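RE68036p (Drosophila melanogaster, PDB 1SQH) is uncharacterised but belongs to the acetyltransferase clan and may transfer acyl groups, perhaps to glycine. Local coordinates at residues 59-64 with 206-211; 186-191 with 200-205; 212-217 with 222-227. One frame throughout, in Å; residues are numbered along the deposited sequence.

Contact 1: 59-64 with 206-211; sequences LNHISL and VRFNKS
His61 meets two neighbours at the end of helix 199-208, Arg207 and Phe208. Its ring carries CD2 to within 3.5 Å of Phe208 CE2; the rings meet at their rims, planes at 67°, with no stacking. The same imidazole edge brings NE2 to 3.1 Å from Arg207 NH1; the far nitrogen, ND1, is hydrogen-bonded to Asp58, which fixes the ring's rotation. Arg207 gets there on a fully extended chain, CG anti to its own backbone N (chi1 -179°), and Phe208 CZ lies over one face of its guanidinium, 3.4 Å from the guanidinium plane and toward its rim. An alanine in place of His61 removes the imidazole, and would probably leave Asp58 without its mate and open a gap beside the rim of Phe208. Three residues on, after the turn closed by Leu64 N bonding His61 O, Leu64 adds an apolar touch, CD2 to Phe208 CD2 at 3.6 Å. This is packing between the two halves of the chain: the 59-64 loop, between helix 34-51 and strand 67-71, rests against the last turn of helix 199-208, while Leu49 of helix 34-51 packs on His61, Leu64 and Phe208 alike.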
loop_
_atom_site.group_PDB
_atom_site.type_symbol
_atom_site.label_atom_id
_atom_site.label_comp_id
_atom_site.label_asym_id
_atom_site.label_seq_id
_atom_site.Cartn_x
_atom_site.Cartn_y
_atom_site.Cartn_z
ATOM N N LEU A 59 -13.745 5.356 -13.553
ATOM C CA LEU A 59 -14.260 5.281 -12.192
ATOM C C LEU A 59 -14.067 3.954 -11.427
ATOM O O LEU A 59 -13.779 3.977 -10.227
ATOM C CB LEU A 59 -15.744 5.688 -12.187
ATOM C CG LEU A 59 -16.332 6.248 -10.880
ATOM C CD1 LEU A 59 -17.504 7.182 -11.202
ATOM C CD2 LEU A 59 -16.760 5.113 -9.954
ATOM N N ASN A 60 -14.205 2.804 -12.084
ATOM C CA ASN A 60 -14.036 1.562 -11.337
ATOM C C ASN A 60 -12.620 0.972 -11.329
ATOM O O ASN A 60 -12.415 -0.193 -10.994
ATOM C CB ASN A 60 -15.079 0.510 -11.768
ATOM C CG ASN A 60 -15.027 0.190 -13.240
ATOM O OD1 ASN A 60 -13.959 -0.092 -13.786
ATOM N ND2 ASN A 60 -16.192 0.207 -13.894
ATOM N N HIS A 61 -11.641 1.799 -11.682
ATOM C CA HIS A 61 -10.240 1.385 -11.658
ATOM C C HIS A 61 -9.371 2.524 -11.132
ATOM O O HIS A 61 -8.153 2.390 -11.049
ATOM C CB HIS A 61 -9.741 0.977 -13.045
ATOM C CG HIS A 61 -10.213 -0.372 -13.492
ATOM N ND1 HIS A 61 -11.470 -0.590 -14.013
ATOM C CD2 HIS A 61 -9.583 -1.572 -13.520
ATOM C CE1 HIS A 61 -11.592 -1.864 -14.347
ATOM N NE2 HIS A 61 -10.460 -2.480 -14.058
ATOM N N ILE A 62 -9.997 3.644 -10.776
ATOM C CA ILE A 62 -9.248 4.782 -10.265
ATOM C C ILE A 62 -8.417 4.440 -9.032
ATOM O O ILE A 62 -7.383 5.061 -8.785
ATOM C CB ILE A 62 -10.162 5.948 -9.880
ATOM C CG1 ILE A 62 -11.232 5.459 -8.915
ATOM C CG2 ILE A 62 -10.773 6.565 -11.120
ATOM C CD1 ILE A 62 -11.766 6.542 -8.017
ATOM N N SER A 63 -8.876 3.465 -8.256
ATOM C CA SER A 63 -8.168 3.058 -7.045
ATOM C C SER A 63 -6.782 2.505 -7.397
ATOM O O SER A 63 -5.909 2.402 -6.537
ATOM C CB SER A 63 -8.979 2.001 -6.288
ATOM O OG SER A 63 -9.042 0.790 -7.023
ATOM N N LEU A 64 -6.593 2.168 -8.670
ATOM C CA LEU A 64 -5.323 1.643 -9.168
ATOM C C LEU A 64 -4.468 2.740 -9.833
ATOM O O LEU A 64 -3.487 2.450 -10.526
ATOM C CB LEU A 64 -5.587 0.514 -10.169
ATOM C CG LEU A 64 -5.628 -0.917 -9.618
ATOM C CD1 LEU A 64 -6.456 -0.975 -8.353
ATOM C CD2 LEU A 64 -6.185 -1.865 -10.675
ATOM N N VAL A 206 -8.235 -8.009 -7.436
ATOM C CA VAL A 206 -8.318 -9.421 -7.773
ATOM C C VAL A 206 -8.069 -9.553 -9.266
ATOM O O VAL A 206 -7.608 -10.584 -9.739
ATOM C CB VAL A 206 -9.702 -10.027 -7.417
ATOM C CG1 VAL A 206 -10.797 -9.246 -8.095
ATOM C CG2 VAL A 206 -9.760 -11.491 -7.852
ATOM N N ARG A 207 -8.341 -8.483 -10.002
ATOM C CA ARG A 207 -8.152 -8.511 -11.445
ATOM C C ARG A 207 -6.716 -8.282 -11.915
ATOM O O ARG A 207 -6.190 -9.057 -12.726
ATOM C CB ARG A 207 -9.065 -7.481 -12.124
ATOM C CG ARG A 207 -8.933 -7.478 -13.639
ATOM C CD ARG A 207 -9.831 -6.455 -14.308
ATOM N NE ARG A 207 -9.621 -6.466 -15.755
ATOM C CZ ARG A 207 -10.171 -5.603 -16.604
ATOM N NH1 ARG A 207 -10.972 -4.645 -16.156
ATOM N NH2 ARG A 207 -9.921 -5.702 -17.903
ATOM N N PHE A 208 -6.085 -7.226 -11.402
ATOM C CA PHE A 208 -4.726 -6.870 -11.805
ATOM C C PHE A 208 -3.573 -7.246 -10.884
ATOM O O PHE A 208 -2.404 -7.149 -11.280
ATOM C CB PHE A 208 -4.688 -5.379 -12.101
ATOM C CG PHE A 208 -5.434 -5.015 -13.338
ATOM C CD1 PHE A 208 -4.925 -5.358 -14.588
ATOM C CD2 PHE A 208 -6.672 -4.388 -13.266
ATOM C CE1 PHE A 208 -5.640 -5.080 -15.751
ATOM C CE2 PHE A 208 -7.394 -4.108 -14.426
ATOM C CZ PHE A 208 -6.875 -4.457 -15.667
ATOM N N ASN A 209 -3.887 -7.671 -9.666
ATOM C CA ASN A 209 -2.852 -8.064 -8.712
ATOM C C ASN A 209 -2.956 -9.556 -8.419
ATOM O O ASN A 209 -3.952 -10.200 -8.772
ATOM C CB ASN A 209 -3.018 -7.267 -7.406
ATOM C CG ASN A 209 -1.880 -6.275 -7.168
ATOM O OD1 ASN A 209 -1.182 -5.871 -8.103
ATOM N ND2 ASN A 209 -1.699 -5.875 -5.915
ATOM N N LYS A 210 -1.930 -10.118 -7.788
ATOM C CA LYS A 210 -1.991 -11.533 -7.423
ATOM C C LYS A 210 -2.791 -11.639 -6.120
ATOM O O LYS A 210 -2.853 -10.685 -5.339
ATOM C CB LYS A 210 -0.587 -12.121 -7.218
ATOM C CG LYS A 210 0.235 -12.238 -8.496
ATOM C CD LYS A 210 1.589 -12.884 -8.218
ATOM C CE LYS A 210 2.531 -12.805 -9.423
ATOM N NZ LYS A 210 2.189 -13.745 -10.522
ATOM N N SER A 211 -3.420 -12.792 -5.910
ATOM C CA SER A 211 -4.205 -13.041 -4.707
ATOM C C SER A 211 -4.267 -14.547 -4.453
ATOM O O SER A 211 -3.958 -15.345 -5.341
ATOM C CB SER A 211 -5.617 -12.485 -4.870
ATOM O OG SER A 211 -6.300 -13.160 -5.908
#

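Contact 2: 186-191 with 200-205; sequences MVHDSW and TYLQAL
The indole of Trp191 takes Leu202 over one face, where CD2 stands 4.1 Å above the ring plane and is displaced toward the rim, while the sister methyl CD1 comes to 3.5 Å from Trp191 CH2. The imidazole of His188 receives that same CD2 differently, at its edge and near its plane, 3.8 Å from His188 CD2. Two consecutive helices pack here, 184-189 and 199-208, lying between strands 174-177 and 211-216, an order consistent with the first two helices of a GNAT (acetyltransferase) fold, with Leu202 carrying most of the contact from the second helix. Besides the ring edge, Leu202 CD2 touches His188 CB at 3.6 Å, and Val187 meets it tip to tip through CG1, at 3.9 Å. One leucine branch is therefore shared among valine, histidine and tryptophan, and the contact is apolar throughout. A chi1 of -168° puts CG of His188 beside its carbonyl carbon and sets the ring so that its edge meets Leu202 CD2; its NE2 is hydrogen-bonded to Gly197 O in the connecting loop, which holds the imidazole's rotation. On the sheet side, Val187 and Leu205 pack on Phe227 of strand 222-228, and Trp191 on Met236 of strand 234-239. Ser190 OG donates to Val187 O at 2.9 Å, coming in from above the carbonyl plane, 39° out of it.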
loop_
_atom_site.group_PDB
_atom_site.type_symbol
_atom_site.label_atom_id
_atom_site.label_comp_id
_atom_site.label_asym_id
_atom_site.label_seq_id
_atom_site.Cartn_x
_atom_site.Cartn_y
_atom_site.Cartn_z
HETATM N N MSE A 186 -16.904 -10.924 0.004
HETATM C CA MSE A 186 -16.724 -11.671 1.241
HETATM C C MSE A 186 -15.524 -11.124 2.012
HETATM O O MSE A 186 -15.626 -10.854 3.211
HETATM C CB MSE A 186 -16.532 -13.161 0.940
HETATM C CG MSE A 186 -17.589 -13.746 -0.003
HETATM SE SE MSE A 186 -19.441 -13.434 0.552
HETATM C CE MSE A 186 -19.942 -12.094 -0.746
ATOM N N VAL A 187 -14.392 -10.961 1.330
ATOM C CA VAL A 187 -13.197 -10.430 1.976
ATOM C C VAL A 187 -13.470 -9.029 2.533
ATOM O O VAL A 187 -12.969 -8.665 3.598
ATOM C CB VAL A 187 -11.974 -10.390 0.989
ATOM C CG1 VAL A 187 -12.403 -9.927 -0.359
ATOM C CG2 VAL A 187 -10.887 -9.457 1.517
ATOM N N HIS A 188 -14.286 -8.258 1.823
ATOM C CA HIS A 188 -14.610 -6.905 2.253
ATOM C C HIS A 188 -15.554 -6.900 3.461
ATOM O O HIS A 188 -15.497 -5.995 4.300
ATOM C CB HIS A 188 -15.236 -6.121 1.092
ATOM C CG HIS A 188 -15.345 -4.650 1.348
ATOM N ND1 HIS A 188 -16.312 -4.102 2.166
ATOM C CD2 HIS A 188 -14.587 -3.613 0.920
ATOM C CE1 HIS A 188 -16.145 -2.793 2.228
ATOM N NE2 HIS A 188 -15.104 -2.470 1.480
ATOM N N ASP A 189 -16.408 -7.916 3.555
ATOM C CA ASP A 189 -17.356 -8.008 4.664
ATOM C C ASP A 189 -16.697 -8.296 6.004
ATOM O O ASP A 189 -17.267 -7.992 7.052
ATOM C CB ASP A 189 -18.401 -9.096 4.410
ATOM C CG ASP A 189 -19.384 -9.230 5.566
ATOM O OD1 ASP A 189 -20.074 -8.232 5.877
ATOM O OD2 ASP A 189 -19.470 -10.325 6.168
ATOM N N SER A 190 -15.508 -8.885 5.978
ATOM C CA SER A 190 -14.820 -9.211 7.221
ATOM C C SER A 190 -13.944 -8.071 7.732
ATOM O O SER A 190 -13.182 -8.241 8.684
ATOM C CB SER A 190 -13.995 -10.489 7.047
ATOM O OG SER A 190 -13.062 -10.360 5.993
ATOM N N TRP A 191 -14.059 -6.912 7.092
ATOM C CA TRP A 191 -13.307 -5.727 7.495
ATOM C C TRP A 191 -14.086 -4.992 8.588
ATOM O O TRP A 191 -15.240 -4.615 8.385
ATOM C CB TRP A 191 -13.115 -4.798 6.300
ATOM C CG TRP A 191 -12.013 -5.203 5.370
ATOM C CD1 TRP A 191 -11.355 -6.394 5.343
ATOM C CD2 TRP A 191 -11.444 -4.403 4.322
ATOM N NE1 TRP A 191 -10.409 -6.387 4.345
ATOM C CE2 TRP A 191 -10.443 -5.178 3.704
ATOM C CE3 TRP A 191 -11.687 -3.106 3.849
ATOM C CZ2 TRP A 191 -9.679 -4.697 2.633
ATOM C CZ3 TRP A 191 -10.929 -2.627 2.781
ATOM C CH2 TRP A 191 -9.935 -3.422 2.186
ATOM N N THR A 200 -15.077 -2.006 -4.856
ATOM C CA THR A 200 -14.594 -1.903 -6.221
ATOM C C THR A 200 -13.065 -1.870 -6.287
ATOM O O THR A 200 -12.479 -2.319 -7.274
ATOM C CB THR A 200 -15.233 -0.688 -6.954
ATOM O OG1 THR A 200 -14.386 -0.272 -8.034
ATOM C CG2 THR A 200 -15.484 0.460 -5.993
ATOM N N TYR A 201 -12.418 -1.362 -5.238
ATOM C CA TYR A 201 -10.955 -1.355 -5.183
ATOM C C TYR A 201 -10.537 -2.817 -5.119
ATOM O O TYR A 201 -9.700 -3.267 -5.900
ATOM C CB TYR A 201 -10.452 -0.629 -3.929
ATOM C CG TYR A 201 -8.966 -0.809 -3.641
ATOM C CD1 TYR A 201 -8.017 -0.740 -4.662
ATOM C CD2 TYR A 201 -8.503 -0.983 -2.333
ATOM C CE1 TYR A 201 -6.644 -0.835 -4.387
ATOM C CE2 TYR A 201 -7.132 -1.077 -2.046
ATOM C CZ TYR A 201 -6.212 -0.999 -3.077
ATOM O OH TYR A 201 -4.861 -1.060 -2.806
ATOM N N LEU A 202 -11.140 -3.561 -4.192
ATOM C CA LEU A 202 -10.819 -4.980 -4.053
ATOM C C LEU A 202 -11.044 -5.738 -5.369
ATOM O O LEU A 202 -10.257 -6.617 -5.733
ATOM C CB LEU A 202 -11.640 -5.604 -2.918
ATOM C CG LEU A 202 -10.974 -5.656 -1.531
ATOM C CD1 LEU A 202 -10.399 -4.309 -1.179
ATOM C CD2 LEU A 202 -11.988 -6.082 -0.477
ATOM N N GLN A 203 -12.110 -5.386 -6.086
ATOM C CA GLN A 203 -12.412 -6.034 -7.361
ATOM C C GLN A 203 -11.321 -5.740 -8.401
ATOM O O GLN A 203 -10.999 -6.591 -9.244
ATOM C CB GLN A 203 -13.794 -5.590 -7.862
ATOM C CG GLN A 203 -14.915 -6.539 -7.436
ATOM C CD GLN A 203 -16.303 -5.929 -7.551
ATOM O OE1 GLN A 203 -16.554 -5.086 -8.411
ATOM N NE2 GLN A 203 -17.219 -6.369 -6.688
ATOM N N ALA A 204 -10.746 -4.540 -8.334
ATOM C CA ALA A 204 -9.674 -4.173 -9.257
ATOM C C ALA A 204 -8.419 -4.997 -8.920
ATOM O O ALA A 204 -7.720 -5.490 -9.820
ATOM C CB ALA A 204 -9.370 -2.676 -9.150
ATOM N N LEU A 205 -8.151 -5.149 -7.620
ATOM C CA LEU A 205 -7.002 -5.915 -7.144
ATOM C C LEU A 205 -7.055 -7.403 -7.498
ATOM O O LEU A 205 -6.029 -8.012 -7.810
ATOM C CB LEU A 205 -6.854 -5.759 -5.627
ATOM C CG LEU A 205 -6.209 -4.461 -5.131
ATOM C CD1 LEU A 205 -6.266 -4.380 -3.609
ATOM C CD2 LEU A 205 -4.767 -4.419 -5.614
#

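Contact 3: 212-217 with 222-227; sequences LGICRS and LIAWIF
Two adjacent strands of a four-stranded antiparallel sheet pair here, the arms 212-216 and 222-227 of a beta hairpin at the centre of that sheet. Their axes come within 4.5 Å and their directions differ by 170°. The pairing is most regular where Leu212 faces Ile226, a hydrogen-bonded pair: Leu212 N donates to Ile226 O at 2.8 Å, and Ile226 N returns a bond to Leu212 O. Leu212 O also takes a CA-H contact from Trp225. Next comes Gly213 opposite Trp225, a non-hydrogen-bonded pair. Here Leu222 CD1 reaches back to 3.9 Å from Gly213 CA, a contact that a beta carbon would probably not tolerate, as it would fall on this methyl. A chi1 of 178° swings the Leu222 branch alongside its carbonyl carbon, and the same CD1 lies 3.9 Å from Cys215 SG.

The regular register breaks at Ile214. Its N donates to Ala224 O, but its O receives two donors: a short, straight bond from Ile223 N at 2.7 Å (168° at the hydrogen) and a weak one from Ala224 N. Ile214 thus faces both Ile223 and Ala224. Its CG2 lies across from Ile223 CG2, and its CB is 3.9 Å from Ala224 CB. Leu212, Ile214, Ala224 and Ile226 share one face of the sheet, where Leu212, Ile214 and Ile226 meet helix 248-263. Cys215, Leu222 and Trp225 point to the other face, where Trp225 touches Ser190. Outward, strand 174-177 bonds to Gly213 and Cys215, and Gln238 of strand 234-239 bonds to Trp225. Two residues opposite one on a neighbouring antiparallel strand make a classic beta bulge, and the bulged hairpin is consistent with the N-terminal antiparallel sheet of a GNAT-like domain.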
loop_
_atom_site.group_PDB
_atom_site.type_symbol
_atom_site.label_atom_id
_atom_site.label_comp_id
_atom_site.label_asym_id
_atom_site.label_seq_id
_atom_site.Cartn_x
_atom_site.Cartn_y
_atom_site.Cartn_z
ATOM N N LEU A 212 -4.640 -14.934 -3.237
ATOM C CA LEU A 212 -4.745 -16.346 -2.894
ATOM C C LEU A 212 -5.860 -16.583 -1.895
ATOM O O LEU A 212 -5.995 -15.855 -0.914
ATOM C CB LEU A 212 -3.425 -16.868 -2.320
ATOM C CG LEU A 212 -2.286 -17.195 -3.289
ATOM C CD1 LEU A 212 -1.114 -17.819 -2.527
ATOM C CD2 LEU A 212 -2.777 -18.168 -4.346
ATOM N N GLY A 213 -6.663 -17.606 -2.152
ATOM C CA GLY A 213 -7.750 -17.915 -1.250
ATOM C C GLY A 213 -7.737 -19.375 -0.850
ATOM O O GLY A 213 -7.280 -20.238 -1.608
ATOM N N ILE A 214 -8.225 -19.644 0.357
ATOM C CA ILE A 214 -8.316 -21.000 0.888
ATOM C C ILE A 214 -9.805 -21.380 0.995
ATOM O O ILE A 214 -10.575 -20.740 1.732
ATOM C CB ILE A 214 -7.698 -21.101 2.313
ATOM C CG1 ILE A 214 -6.225 -20.692 2.301
ATOM C CG2 ILE A 214 -7.814 -22.528 2.826
ATOM C CD1 ILE A 214 -5.308 -21.682 1.610
ATOM N N CYS A 215 -10.215 -22.413 0.268
ATOM C CA CYS A 215 -11.605 -22.850 0.324
ATOM C C CYS A 215 -11.724 -24.303 0.767
ATOM O O CYS A 215 -10.832 -25.113 0.507
ATOM C CB CYS A 215 -12.274 -22.683 -1.038
ATOM S SG CYS A 215 -12.420 -20.974 -1.578
ATOM N N ARG A 216 -12.829 -24.626 1.435
ATOM C CA ARG A 216 -13.061 -25.989 1.898
ATOM C C ARG A 216 -13.349 -26.839 0.665
ATOM O O ARG A 216 -14.134 -26.441 -0.197
ATOM C CB ARG A 216 -14.261 -26.048 2.850
ATOM C CG ARG A 216 -14.303 -24.940 3.889
ATOM C CD ARG A 216 -15.124 -25.341 5.111
ATOM N NE ARG A 216 -14.331 -26.124 6.061
ATOM C CZ ARG A 216 -14.825 -26.746 7.128
ATOM N NH1 ARG A 216 -16.126 -26.687 7.394
ATOM N NH2 ARG A 216 -14.013 -27.425 7.937
ATOM N N SER A 217 -12.710 -27.999 0.569
ATOM C CA SER A 217 -12.938 -28.870 -0.573
ATOM C C SER A 217 -14.421 -29.216 -0.701
ATOM O O SER A 217 -14.935 -29.389 -1.809
ATOM C CB SER A 217 -12.108 -30.140 -0.433
ATOM O OG SER A 217 -10.733 -29.816 -0.428
ATOM N N LEU A 222 -15.048 -19.876 0.807
ATOM C CA LEU A 222 -13.795 -19.135 1.005
ATOM C C LEU A 222 -13.614 -18.943 2.509
ATOM O O LEU A 222 -14.478 -18.371 3.172
ATOM C CB LEU A 222 -13.875 -17.775 0.312
ATOM C CG LEU A 222 -12.672 -16.841 0.442
ATOM C CD1 LEU A 222 -11.452 -17.437 -0.249
ATOM C CD2 LEU A 222 -13.038 -15.496 -0.164
ATOM N N ILE A 223 -12.487 -19.392 3.050
ATOM C CA ILE A 223 -12.299 -19.302 4.491
ATOM C C ILE A 223 -11.089 -18.495 4.960
ATOM O O ILE A 223 -10.977 -18.163 6.142
ATOM C CB ILE A 223 -12.250 -20.738 5.093
ATOM C CG1 ILE A 223 -12.914 -20.744 6.468
ATOM C CG2 ILE A 223 -10.804 -21.255 5.147
ATOM C CD1 ILE A 223 -14.412 -20.539 6.415
ATOM N N ALA A 224 -10.196 -18.181 4.027
ATOM C CA ALA A 224 -8.986 -17.412 4.323
ATOM C C ALA A 224 -8.424 -16.868 3.010
ATOM O O ALA A 224 -8.570 -17.500 1.962
ATOM C CB ALA A 224 -7.949 -18.301 5.017
ATOM N N TRP A 225 -7.775 -15.710 3.060
ATOM C CA TRP A 225 -7.243 -15.114 1.838
ATOM C C TRP A 225 -6.079 -14.149 2.082
ATOM O O TRP A 225 -5.849 -13.698 3.204
ATOM C CB TRP A 225 -8.378 -14.389 1.103
ATOM C CG TRP A 225 -9.121 -13.448 2.001
ATOM C CD1 TRP A 225 -8.746 -12.183 2.352
ATOM C CD2 TRP A 225 -10.294 -13.745 2.767
ATOM N NE1 TRP A 225 -9.607 -11.675 3.299
ATOM C CE2 TRP A 225 -10.565 -12.615 3.572
ATOM C CE3 TRP A 225 -11.137 -14.860 2.857
ATOM C CZ2 TRP A 225 -11.648 -12.570 4.460
ATOM C CZ3 TRP A 225 -12.215 -14.817 3.743
ATOM C CH2 TRP A 225 -12.458 -13.676 4.532
ATOM N N ILE A 226 -5.355 -13.838 1.012
ATOM C CA ILE A 226 -4.217 -12.936 1.080
ATOM C C ILE A 226 -4.126 -12.239 -0.282
ATOM O O ILE A 226 -4.404 -12.843 -1.319
ATOM C CB ILE A 226 -2.920 -13.734 1.417
ATOM C CG1 ILE A 226 -1.847 -12.807 1.997
ATOM C CG2 ILE A 226 -2.396 -14.441 0.173
ATOM C CD1 ILE A 226 -1.103 -12.029 0.966
ATOM N N PHE A 227 -3.761 -10.962 -0.274
ATOM C CA PHE A 227 -3.664 -10.180 -1.510
ATOM C C PHE A 227 -2.262 -9.656 -1.749
ATOM O O PHE A 227 -1.424 -9.663 -0.843
ATOM C CB PHE A 227 -4.537 -8.924 -1.436
ATOM C CG PHE A 227 -5.984 -9.152 -1.682
ATOM C CD1 PHE A 227 -6.817 -9.613 -0.665
ATOM C CD2 PHE A 227 -6.536 -8.840 -2.927
ATOM C CE1 PHE A 227 -8.187 -9.756 -0.881
ATOM C CE2 PHE A 227 -7.904 -8.981 -3.161
ATOM C CZ PHE A 227 -8.735 -9.437 -2.138
#

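Along the chain, contact 2 falls within the span bracketed by contact 1, and contact 3 follows both. Contacts 1 and 2 share helix 199-208 and have centres about 10 Å apart; Tyr201 and Ala204 of that helix meet Ser63 and Leu64 of the 59-64 loop. Helix 199-208 then leads directly into strand 211-216 of contact 3, whose centre lies about 13 Å from that of contact 2 and about 19 Å from that of contact 1. Val187 and Ser190 of contact 2 press on Trp225 of contact 3. The helix is thus a go-between, joining the 59-64 loop to the four-stranded antiparallel sheet.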